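Local structure of c-di-GMP synthase (Capnocytophaga granulosa, 6WT9) at residues R16-E20 with I92-S96; D32-V36 with N287-L291; P173-K177 with V187-I191. The protein joins two GTP molecules into the second messenger 3',3'-c-di-GMP, releasing diphosphate, to trigger CBASS antiphage defence that ends in bacterial cell death. One frame throughout, in Å; residues are numbered along the deposited sequence.

Contact 1: residues R16-E20 with I92-S96; sequences RSNPE and IKGYS
The backbones of Ser17 and Gly94 come within 4.4 Å, CA to CA, where the last turn of helix 6-17 meets the loop between helix 85-88 and strand 98-104. Gly94 N gives its hydrogen to Arg16 O at 2.8 Å, nearly straight (170°), in the carbonyl plane on a lone pair. The same oxygen accepts from a bound water, which in turn takes the N-H of Tyr95, so one carbonyl near the helix end holds one loop amide directly and the next through water. Lys93 CA adds a C-H...O contact to it. Gly94 CA packs directly against Ser17 O, 3.5 Å away, and against Pro19 CD.

Asn18 leaves helical geometry, and Pro19 follows with its ring over the Tyr95 ring: CG sits above the ring centre, 3.5 Å from the centroid and 10° off the normal, a CH-pi contact. Glu20 crosses the phenol end at about a right angle, its CG 3.2 Å from Tyr95 OH, while OE2 lies at the ring edge, in plane. At the other end the Arg16 chain starts out opposite its backbone N (chi1 175°), which brings CG and CD against Ile92 O, with Arg16 CG 3.9 Å from Lys93 CG. Its guanidinium goes on to helix 245-259, bridging to Asp259 and bonding Asn255; Ile92 packs on the same helix.

The helix terminus thus holds this loop of the nucleotidyltransferase domain by polar bonds from main-chain atoms and water, while Arg16, Pro19 and Tyr95 supply the packing.

Contact 2: residues D32-V36 with N287-L291; sequences DNPDV and NKYQL
Lys288 NZ reaches two acceptors on the facing loop: Asn33 OD1 at 2.6 Å, from a position tilted 31° out of the amide's carbonyl plane, and Asp35 OD1 at 3.3 Å, a longer salt bridge on the syn lone pair. Beside it, Tyr289 OH donates to Asp35 OD2 at 2.6 Å, coming from above the carboxylate plane. Asp35 therefore spends one oxygen on the ammonium and the other on the phenol, which should restrain its rotation and probably favours the charged carboxylate. OD2 also lies at the edge of the Tyr289 ring, in its plane.

The contact ties the turn between helices 23-32 and 40-49 to the turn leading into helix 291-304. Asn33 CA and Lys288 CA are 10.4 Å apart, and two long side chains cover that distance. Lys288 is fully extended beyond CG, which sits over the centre of one face of the Tyr289 ring. The pair projects from an Asx motif: Asn287 OD1 accepts from Gln290 N, while Gln290 OE1 takes the hydrogen of Asn287 N.

Farther out, Val36 CG1 lies 3.2 Å from Tyr289 OH. Thr46 of helix 40-49 bonds Tyr289 OH, and Asn33 ND2 is held by Phe29 O.

Contact 3: residues P173-K177 with V187-I191; sequences PKAIK and VDIVI
Ile176 and Ile189 form a hydrogen-bonded antiparallel pair: Ile176 N donates to Ile189 O at 2.8 Å, and Ile189 N returns a bond to Ile176 O at 2.6 Å. Next along, Lys177 and Asp188 are a non-hydrogen-bonded pair whose side chains share one face of the sheet. Lys177 NZ meets the syn lone pair of Asp188 OD1 at 3.0 Å; a bend at the last torsion (chi4 62°) turns the ammonium back to the carboxylate, whose OD1 also lies 3.2 Å from Lys177 CG. On the other face Ile176 CB and Ile189 CB meet 4.2 Å apart, and Ile189 CD1 folds over Ile176 O.

Toward Lys174 the strands part. A water lies between them here, accepting from Ile191 N and close to Lys174 O, while Ala175 CB touches Val190 CG2 at 4.0 Å.

This is the hairpin of strands 176-180 and 185-194, within the mixed sheet of the nucleotidyltransferase fold; strand 98-104 runs parallel to 185-194. Helix 147-164 covers Ile176 and Ile189, and helix 54-71 also packs on Ile189.

The two main-chain bonds fix the register at Ile176 and Ile189, and that register sets Lys177 and Asp188 side by side, where their ion pair can form.

How the contacts relate
Contact 3 belongs to the central sheet and is partly buried, while contacts 1 and 2 tie loops and helix ends together away from it. Contact 1 is a surface contact and contact 2 a largely buried one, yet contact 2 lies farther from the chain's centre, on the opposite side from contact 3, with about 39 Å between their centres. Contacts 1 and 2 both use the N-terminal helical region. Contact 1 also reaches toward the catalytic fold through its loop, which leads into strand 98-104, a partner of strand 185-194 in contact 3. Main-chain bonds dominate contacts 1 and 3, each with a water between its segments; contact 2 works through side chains alone.

Contact 1: residues R16-E20 with I92-S96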
loop_
_atom_site.group_PDB
_atom_site.type_symbol
_atom_site.label_atom_id
_atom_site.label_comp_id
_atom_site.label_asym_id
_atom_site.label_seq_id
_atom_site.Cartn_x
_atom_site.Cartn_y
_atom_site.Cartn_z
ATOM N N ARG A 16 -11.703 -8.019 -7.740
ATOM C CA ARG A 16 -10.389 -7.550 -7.318
ATOM C C ARG A 16 -10.165 -7.794 -5.829
ATOM O O ARG A 16 -9.133 -8.346 -5.433
ATOM C CB ARG A 16 -10.235 -6.066 -7.652
ATOM C CG ARG A 16 -8.945 -5.434 -7.155
ATOM C CD ARG A 16 -8.967 -3.930 -7.388
ATOM N NE ARG A 16 -9.129 -3.614 -8.804
ATOM C CZ ARG A 16 -9.775 -2.547 -9.266
ATOM N NH1 ARG A 16 -10.334 -1.687 -8.421
ATOM N NH2 ARG A 16 -9.870 -2.348 -10.575
ATOM N N SER A 17 -11.124 -7.394 -4.992
ATOM C CA SER A 17 -10.970 -7.540 -3.549
ATOM C C SER A 17 -11.373 -8.919 -3.044
ATOM O O SER A 17 -10.894 -9.340 -1.985
ATOM C CB SER A 17 -11.788 -6.468 -2.818
ATOM O OG SER A 17 -13.167 -6.560 -3.134
ATOM N N ASN A 18 -12.234 -9.629 -3.771
ATOM C CA ASN A 18 -12.716 -10.953 -3.379
ATOM C C ASN A 18 -12.643 -11.871 -4.593
ATOM O O ASN A 18 -13.672 -12.277 -5.146
ATOM C CB ASN A 18 -14.140 -10.858 -2.826
ATOM C CG ASN A 18 -14.661 -12.181 -2.297
ATOM O OD1 ASN A 18 -13.927 -13.166 -2.207
ATOM N ND2 ASN A 18 -15.940 -12.207 -1.942
ATOM N N PRO A 19 -11.429 -12.215 -5.040
ATOM C CA PRO A 19 -11.308 -12.993 -6.283
ATOM C C PRO A 19 -11.843 -14.409 -6.169
ATOM O O PRO A 19 -12.305 -14.964 -7.174
ATOM C CB PRO A 19 -9.797 -12.981 -6.557
ATOM C CG PRO A 19 -9.181 -12.830 -5.210
ATOM C CD PRO A 19 -10.115 -11.935 -4.436
ATOM N N GLU A 20 -11.791 -15.014 -4.985
ATOM C CA GLU A 20 -12.333 -16.352 -4.797
ATOM C C GLU A 20 -13.844 -16.352 -4.618
ATOM O O GLU A 20 -14.434 -17.428 -4.479
ATOM C CB GLU A 20 -11.661 -17.025 -3.598
ATOM C CG GLU A 20 -10.145 -17.057 -3.702
ATOM C CD GLU A 20 -9.493 -17.850 -2.588
ATOM O OE1 GLU A 20 -10.219 -18.540 -1.843
ATOM O OE2 GLU A 20 -8.252 -17.782 -2.458
ATOM N N ILE A 92 -5.788 -3.153 -1.884
ATOM C CA ILE A 92 -7.104 -3.205 -2.514
ATOM C C ILE A 92 -7.361 -4.515 -3.240
ATOM O O ILE A 92 -8.495 -4.735 -3.697
ATOM C CB ILE A 92 -7.314 -2.021 -3.481
ATOM C CG1 ILE A 92 -6.238 -2.023 -4.569
ATOM C CG2 ILE A 92 -7.301 -0.703 -2.724
ATOM C CD1 ILE A 92 -6.406 -0.923 -5.589
ATOM N N LYS A 93 -6.363 -5.384 -3.374
ATOM C CA LYS A 93 -6.526 -6.667 -4.042
ATOM C C LYS A 93 -6.521 -7.792 -3.019
ATOM O O LYS A 93 -5.711 -7.793 -2.086
ATOM C CB LYS A 93 -5.418 -6.905 -5.068
ATOM C CG LYS A 93 -5.242 -5.789 -6.083
ATOM C CD LYS A 93 -4.404 -6.259 -7.262
ATOM C CE LYS A 93 -3.157 -6.995 -6.799
ATOM N NZ LYS A 93 -2.408 -7.600 -7.937
ATOM N N GLY A 94 -7.432 -8.751 -3.198
ATOM C CA GLY A 94 -7.432 -9.921 -2.335
ATOM C C GLY A 94 -6.154 -10.727 -2.457
ATOM O O GLY A 94 -5.655 -11.274 -1.471
ATOM N N TYR A 95 -5.605 -10.807 -3.665
ATOM C CA TYR A 95 -4.336 -11.494 -3.906
ATOM C C TYR A 95 -3.158 -10.542 -3.737
ATOM O O TYR A 95 -2.260 -10.467 -4.574
ATOM C CB TYR A 95 -4.339 -12.123 -5.294
ATOM C CG TYR A 95 -5.251 -13.322 -5.422
ATOM C CD1 TYR A 95 -5.580 -14.087 -4.310
ATOM C CD2 TYR A 95 -5.782 -13.686 -6.651
ATOM C CE1 TYR A 95 -6.413 -15.184 -4.421
ATOM C CE2 TYR A 95 -6.614 -14.782 -6.774
ATOM C CZ TYR A 95 -6.928 -15.527 -5.656
ATOM O OH TYR A 95 -7.757 -16.619 -5.772
ATOM N N SER A 96 -3.169 -9.797 -2.636
ATOM C CA SER A 96 -2.112 -8.835 -2.368
ATOM C C SER A 96 -0.831 -9.557 -1.969
ATOM O O SER A 96 -0.843 -10.434 -1.100
ATOM C CB SER A 96 -2.543 -7.873 -1.264
ATOM O OG SER A 96 -1.524 -6.930 -0.979
HETATM O O HOH W 1 -6.902 -9.833 -6.119
#

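Contact 2: residues D32-V36 with N287-L291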
loop_
_atom_site.group_PDB
_atom_site.type_symbol
_atom_site.label_atom_id
_atom_site.label_comp_id
_atom_site.label_asym_id
_atom_site.label_seq_id
_atom_site.Cartn_x
_atom_site.Cartn_y
_atom_site.Cartn_z
ATOM N N ASP A 32 -23.368 -5.053 6.462
ATOM C CA ASP A 32 -22.788 -3.883 7.109
ATOM C C ASP A 32 -23.172 -2.582 6.417
ATOM O O ASP A 32 -23.015 -1.510 7.013
ATOM C CB ASP A 32 -21.264 -4.003 7.156
ATOM C CG ASP A 32 -20.792 -5.114 8.074
ATOM O OD1 ASP A 32 -21.646 -5.783 8.694
ATOM O OD2 ASP A 32 -19.564 -5.317 8.173
ATOM N N ASN A 33 -23.657 -2.643 5.179
ATOM C CA ASN A 33 -23.995 -1.448 4.404
ATOM C C ASN A 33 -25.317 -1.666 3.687
ATOM O O ASN A 33 -25.373 -1.731 2.452
ATOM C CB ASN A 33 -22.881 -1.115 3.409
ATOM C CG ASN A 33 -21.534 -0.937 4.078
ATOM O OD1 ASN A 33 -21.223 0.137 4.595
ATOM N ND2 ASN A 33 -20.721 -1.990 4.065
ATOM N N PRO A 34 -26.423 -1.767 4.431
ATOM C CA PRO A 34 -27.723 -2.001 3.784
ATOM C C PRO A 34 -28.197 -0.841 2.922
ATOM O O PRO A 34 -29.155 -1.016 2.158
ATOM C CB PRO A 34 -28.670 -2.228 4.967
ATOM C CG PRO A 34 -28.051 -1.460 6.084
ATOM C CD PRO A 34 -26.559 -1.584 5.889
ATOM N N ASP A 35 -27.556 0.328 3.008
ATOM C CA ASP A 35 -28.020 1.484 2.247
ATOM C C ASP A 35 -27.633 1.402 0.773
ATOM O O ASP A 35 -28.254 2.070 -0.063
ATOM C CB ASP A 35 -27.463 2.774 2.850
ATOM C CG ASP A 35 -25.942 2.796 2.875
ATOM O OD1 ASP A 35 -25.338 1.824 3.382
ATOM O OD2 ASP A 35 -25.348 3.776 2.383
ATOM N N VAL A 36 -26.620 0.606 0.436
ATOM C CA VAL A 36 -26.057 0.626 -0.910
ATOM C C VAL A 36 -26.942 -0.178 -1.851
ATOM O O VAL A 36 -26.737 -0.168 -3.069
ATOM C CB VAL A 36 -24.619 0.086 -0.911
ATOM C CG1 VAL A 36 -23.791 0.839 0.109
ATOM C CG2 VAL A 36 -24.606 -1.407 -0.600
ATOM N N ASN A 287 -18.922 10.509 7.416
ATOM C CA ASN A 287 -19.267 9.153 7.020
ATOM C C ASN A 287 -18.517 8.787 5.739
ATOM O O ASN A 287 -17.767 9.587 5.174
ATOM C CB ASN A 287 -20.785 8.997 6.873
ATOM C CG ASN A 287 -21.381 9.862 5.764
ATOM O OD1 ASN A 287 -20.878 9.908 4.641
ATOM N ND2 ASN A 287 -22.478 10.540 6.080
ATOM N N LYS A 288 -18.732 7.554 5.272
ATOM C CA LYS A 288 -17.975 7.045 4.132
ATOM C C LYS A 288 -18.185 7.902 2.889
ATOM O O LYS A 288 -17.231 8.196 2.162
ATOM C CB LYS A 288 -18.361 5.591 3.858
ATOM C CG LYS A 288 -19.862 5.353 3.832
ATOM C CD LYS A 288 -20.201 3.887 3.631
ATOM C CE LYS A 288 -21.707 3.668 3.683
ATOM N NZ LYS A 288 -22.081 2.253 3.412
ATOM N N TYR A 289 -19.425 8.326 2.636
ATOM C CA TYR A 289 -19.707 9.085 1.420
ATOM C C TYR A 289 -19.134 10.495 1.496
ATOM O O TYR A 289 -18.660 11.033 0.490
ATOM C CB TYR A 289 -21.212 9.123 1.171
ATOM C CG TYR A 289 -21.816 7.748 1.028
ATOM C CD1 TYR A 289 -21.135 6.740 0.359
ATOM C CD2 TYR A 289 -23.053 7.451 1.579
ATOM C CE1 TYR A 289 -21.677 5.478 0.230
ATOM C CE2 TYR A 289 -23.604 6.192 1.456
ATOM C CZ TYR A 289 -22.911 5.210 0.780
ATOM O OH TYR A 289 -23.454 3.954 0.656
ATOM N N GLN A 290 -19.163 11.107 2.681
ATOM C CA GLN A 290 -18.634 12.455 2.849
ATOM C C GLN A 290 -17.119 12.517 2.720
ATOM O O GLN A 290 -16.569 13.619 2.616
ATOM C CB GLN A 290 -19.068 13.013 4.204
ATOM C CG GLN A 290 -20.575 13.185 4.334
ATOM C CD GLN A 290 -21.025 13.316 5.772
ATOM O OE1 GLN A 290 -20.333 12.886 6.693
ATOM N NE2 GLN A 290 -22.196 13.911 5.973
ATOM N N LEU A 291 -16.430 11.374 2.726
ATOM C CA LEU A 291 -14.994 11.384 2.488
ATOM C C LEU A 291 -14.651 11.765 1.052
ATOM O O LEU A 291 -13.531 12.222 0.798
ATOM C CB LEU A 291 -14.393 10.018 2.826
ATOM C CG LEU A 291 -14.557 9.548 4.273
ATOM C CD1 LEU A 291 -13.994 8.148 4.453
ATOM C CD2 LEU A 291 -13.889 10.525 5.232
#

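Contact 3: residues P173-K177 with V187-I191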
loop_
_atom_site.group_PDB
_atom_site.type_symbol
_atom_site.label_atom_id
_atom_site.label_comp_id
_atom_site.label_asym_id
_atom_site.label_seq_id
_atom_site.Cartn_x
_atom_site.Cartn_y
_atom_site.Cartn_z
ATOM N N PRO A 173 17.937 -6.782 -9.078
ATOM C CA PRO A 173 19.023 -6.701 -8.090
ATOM C C PRO A 173 18.620 -6.132 -6.739
ATOM O O PRO A 173 19.479 -6.030 -5.855
ATOM C CB PRO A 173 20.037 -5.780 -8.786
ATOM C CG PRO A 173 19.199 -4.896 -9.637
ATOM C CD PRO A 173 18.060 -5.752 -10.124
ATOM N N LYS A 174 17.358 -5.752 -6.539
ATOM C CA LYS A 174 16.920 -5.229 -5.253
ATOM C C LYS A 174 15.958 -6.148 -4.514
ATOM O O LYS A 174 15.706 -5.917 -3.327
ATOM C CB LYS A 174 16.262 -3.851 -5.423
ATOM C CG LYS A 174 17.240 -2.702 -5.619
ATOM C CD LYS A 174 16.529 -1.361 -5.497
ATOM C CE LYS A 174 16.527 -0.597 -6.813
ATOM N NZ LYS A 174 17.875 -0.068 -7.158
ATOM N N ALA A 175 15.420 -7.175 -5.168
ATOM C CA ALA A 175 14.439 -8.025 -4.513
ATOM C C ALA A 175 14.387 -9.383 -5.195
ATOM O O ALA A 175 14.606 -9.497 -6.404
ATOM C CB ALA A 175 13.046 -7.382 -4.520
ATOM N N ILE A 176 14.094 -10.406 -4.397
ATOM C CA ILE A 176 13.796 -11.747 -4.885
ATOM C C ILE A 176 12.291 -11.943 -4.808
ATOM O O ILE A 176 11.672 -11.635 -3.783
ATOM C CB ILE A 176 14.530 -12.820 -4.061
ATOM C CG1 ILE A 176 16.030 -12.530 -4.004
ATOM C CG2 ILE A 176 14.275 -14.207 -4.638
ATOM C CD1 ILE A 176 16.804 -13.511 -3.145
ATOM N N LYS A 177 11.697 -12.452 -5.884
ATOM C CA LYS A 177 10.258 -12.675 -5.949
ATOM C C LYS A 177 9.996 -14.168 -6.072
ATOM O O LYS A 177 10.509 -14.817 -6.989
ATOM C CB LYS A 177 9.631 -11.921 -7.124
ATOM C CG LYS A 177 8.112 -11.996 -7.160
ATOM C CD LYS A 177 7.530 -11.110 -8.248
ATOM C CE LYS A 177 6.019 -11.002 -8.119
ATOM N NZ LYS A 177 5.614 -10.386 -6.823
ATOM N N VAL A 187 5.565 -13.362 -2.769
ATOM C CA VAL A 187 6.335 -12.711 -1.715
ATOM C C VAL A 187 7.600 -12.135 -2.335
ATOM O O VAL A 187 8.312 -12.833 -3.067
ATOM C CB VAL A 187 6.696 -13.682 -0.571
ATOM C CG1 VAL A 187 7.535 -12.974 0.486
ATOM C CG2 VAL A 187 5.442 -14.280 0.053
ATOM N N ASP A 188 7.876 -10.867 -2.053
ATOM C CA ASP A 188 9.135 -10.238 -2.429
ATOM C C ASP A 188 10.053 -10.193 -1.215
ATOM O O ASP A 188 9.608 -9.916 -0.097
ATOM C CB ASP A 188 8.911 -8.827 -2.975
ATOM C CG ASP A 188 8.181 -8.826 -4.307
ATOM O OD1 ASP A 188 7.728 -9.907 -4.738
ATOM O OD2 ASP A 188 8.066 -7.746 -4.926
ATOM N N ILE A 189 11.334 -10.475 -1.439
ATOM C CA ILE A 189 12.325 -10.566 -0.372
ATOM C C ILE A 189 13.394 -9.515 -0.633
ATOM O O ILE A 189 14.042 -9.532 -1.685
ATOM C CB ILE A 189 12.943 -11.972 -0.283
ATOM C CG1 ILE A 189 11.879 -13.014 0.079
ATOM C CG2 ILE A 189 14.076 -11.995 0.730
ATOM C CD1 ILE A 189 11.184 -13.644 -1.116
ATOM N N VAL A 190 13.585 -8.613 0.326
ATOM C CA VAL A 190 14.488 -7.477 0.184
ATOM C C VAL A 190 15.586 -7.583 1.236
ATOM O O VAL A 190 15.304 -7.844 2.410
ATOM C CB VAL A 190 13.730 -6.143 0.312
ATOM C CG1 VAL A 190 14.683 -4.971 0.181
ATOM C CG2 VAL A 190 12.628 -6.058 -0.732
ATOM N N ILE A 191 16.831 -7.372 0.811
ATOM C CA ILE A 191 18.000 -7.439 1.682
ATOM C C ILE A 191 18.391 -6.020 2.073
ATOM O O ILE A 191 18.550 -5.154 1.205
ATOM C CB ILE A 191 19.167 -8.158 0.984
ATOM C CG1 ILE A 191 18.722 -9.526 0.461
ATOM C CG2 ILE A 191 20.358 -8.291 1.919
ATOM C CD1 ILE A 191 18.179 -10.447 1.531
HETATM O O HOH W 2 17.431 -6.026 -1.506
#